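Local coordinates for putative enoyl-CoA hydratase (Streptomyces avermitilis, PDB 3GKB), which probably acts on acyl-CoA thioesters as a member of the enoyl-CoA hydratase/isomerase (crotonase) family, its precise reaction being unknown, at residues G148-P151 with G155-Y158. Numbering follows the deposited sequence.
Sequences GIIP and GTQY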
ATOM      1  N   GLY B 148     -23.337   1.378  15.950  1.00 16.23           N
ATOM      2  CA  GLY B 148     -23.260   0.133  16.693  1.00 16.42           C
ATOM      3  C   GLY B 148     -23.085  -1.097  15.841  1.00 16.03           C
ATOM      4  O   GLY B 148     -23.334  -2.212  16.300  1.00 17.13           O
ATOM      5  N   ILE B 149     -22.640  -0.890  14.596  1.00 15.80           N
ATOM      6  CA  ILE B 149     -22.423  -1.980  13.647  1.00 15.97           C
ATOM      7  C   ILE B 149     -21.023  -1.839  13.040  1.00 16.34           C
ATOM      8  O   ILE B 149     -20.166  -1.126  13.599  1.00 16.72           O
ATOM      9  CB  ILE B 149     -23.584  -2.067  12.611  1.00 16.23           C
ATOM     10  CG1 ILE B 149     -23.670  -0.805  11.736  1.00 16.76           C
ATOM     11  CG2 ILE B 149     -24.930  -2.273  13.352  1.00 15.76           C
ATOM     12  CD1 ILE B 149     -24.589  -0.950  10.495  1.00 17.48           C
ATOM     13  N   ILE B 150     -20.732  -2.603  11.999  1.00 16.34           N
ATOM     14  CA  ILE B 150     -19.525  -2.408  11.214  1.00 15.74           C
ATOM     15  C   ILE B 150     -19.959  -2.314   9.745  1.00 16.32           C
ATOM     16  O   ILE B 150     -21.112  -2.574   9.428  1.00 16.42           O
ATOM     17  CB  ILE B 150     -18.464  -3.538  11.437  1.00 15.51           C
ATOM     18  CG1 ILE B 150     -19.038  -4.956  11.147  1.00 15.30           C
ATOM     19  CG2 ILE B 150     -17.912  -3.497  12.861  1.00 14.81           C
ATOM     20  CD1 ILE B 150     -18.019  -5.923  10.620  1.00 14.26           C
ATOM     21  N   PRO B 151     -19.047  -1.935   8.849  1.00 16.39           N
ATOM     22  CA  PRO B 151     -19.449  -1.986   7.443  1.00 16.76           C
ATOM     23  C   PRO B 151     -19.842  -3.393   7.025  1.00 17.14           C
ATOM     24  O   PRO B 151     -19.142  -4.340   7.326  1.00 18.48           O
ATOM     25  CB  PRO B 151     -18.195  -1.507   6.710  1.00 16.88           C
ATOM     26  CG  PRO B 151     -17.456  -0.702   7.709  1.00 16.86           C
ATOM     27  CD  PRO B 151     -17.728  -1.310   9.030  1.00 16.86           C
ATOM     28  N   GLY B 155     -16.988  -2.825   2.716  1.00 14.85           N
ATOM     29  CA  GLY B 155     -16.051  -1.773   3.115  1.00 15.63           C
ATOM     30  C   GLY B 155     -14.829  -2.243   3.875  1.00 15.64           C
ATOM     31  O   GLY B 155     -13.714  -1.725   3.643  1.00 15.85           O
ATOM     32  N   THR B 156     -15.016  -3.205   4.786  1.00 14.94           N
ATOM     33  CA  THR B 156     -13.870  -3.701   5.555  1.00 15.21           C
ATOM     34  C   THR B 156     -12.845  -4.353   4.604  1.00 14.35           C
ATOM     35  O   THR B 156     -11.633  -4.162   4.748  1.00 14.14           O
ATOM     36  CB  THR B 156     -14.259  -4.699   6.663  1.00 15.24           C
ATOM     37  OG1 THR B 156     -14.807  -5.884   6.096  1.00 16.19           O
ATOM     38  CG2 THR B 156     -15.229  -4.075   7.684  1.00 16.68           C
ATOM     39  N   GLN B 157     -13.355  -5.058   3.591  1.00 14.94           N
ATOM     40  CA  GLN B 157     -12.487  -5.735   2.643  1.00 14.85           C
ATOM     41  C   GLN B 157     -11.893  -4.826   1.577  1.00 14.00           C
ATOM     42  O   GLN B 157     -10.714  -5.001   1.193  1.00 13.46           O
ATOM     43  CB  GLN B 157     -13.207  -6.930   2.018  1.00 14.20           C
ATOM     44  CG  GLN B 157     -13.812  -7.887   3.074  1.00 16.07           C
ATOM     45  CD  GLN B 157     -12.762  -8.359   4.089  1.00 15.75           C
ATOM     46  OE1 GLN B 157     -11.800  -9.008   3.722  1.00 17.53           O
ATOM     47  NE2 GLN B 157     -12.918  -7.970   5.350  1.00 16.59           N
ATOM     48  N   TYR B 158     -12.682  -3.864   1.097  1.00 14.20           N
ATOM     49  CA  TYR B 158     -12.162  -2.896   0.154  1.00 14.05           C
ATOM     50  C   TYR B 158     -11.042  -2.078   0.816  1.00 14.22           C
ATOM     51  O   TYR B 158     -10.006  -1.831   0.211  1.00 15.47           O
ATOM     52  CB  TYR B 158     -13.257  -1.988  -0.391  1.00 13.76           C
ATOM     53  CG  TYR B 158     -14.442  -2.714  -1.036  1.00 14.79           C
ATOM     54  CD1 TYR B 158     -14.351  -4.048  -1.480  1.00 16.00           C
ATOM     55  CD2 TYR B 158     -15.653  -2.059  -1.185  1.00 16.51           C
ATOM     56  CE1 TYR B 158     -15.434  -4.676  -2.078  1.00 17.86           C
ATOM     57  CE2 TYR B 158     -16.733  -2.671  -1.744  1.00 17.51           C
ATOM     58  CZ  TYR B 158     -16.633  -3.966  -2.223  1.00 18.28           C
ATOM     59  OH  TYR B 158     -17.751  -4.554  -2.788  1.00 17.45           O
TER
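The glycine-rich turn leading into helix 155-163 of the crotonase fold brings P151, at the end of an extended loop segment, against G155 and T156 in the first turn of that helix. The methyl of T156 carries the contact: CG2 lies 4.0 Å from P151 CD and at a like distance from CB and CG, meeting three carbons of the pyrrolidine ring. The same methyl comes within 3.9 Å of the backbone O of P151, a van der Waals approach. Beside it, G155 CA sits 4.2 Å from P151 CB, a close approach that suits a glycine. I150 adds a looser touch, its CD1 standing 4.5 Å from T156 CG2 while its side chain also packs on A239 and W240 of helix 230-243 and on A219 of a second subunit.

With chi1 at 65°, the T156 hydroxyl stands between the backbone N and carbonyl carbon, leaving CG2 to face the proline. OG1 is gripped by E236 OE2 and by Q157 NE2, the latter at 2.9 Å with an N-H...O angle of 159° and the hydroxyl oxygen near the amide plane. Q157 NE2 also bonds to the backbone O of S223 of the second subunit. A valine in place of T156 would probably leave E236 OE2 without this partner and the Q157 amide held less firmly, its bond to the second subunit remaining. A proline- and glycine-rich loop running into a Gly-Thr-Gln helix start, here beside a subunit interface, is a recurrent feature of the crotonase family.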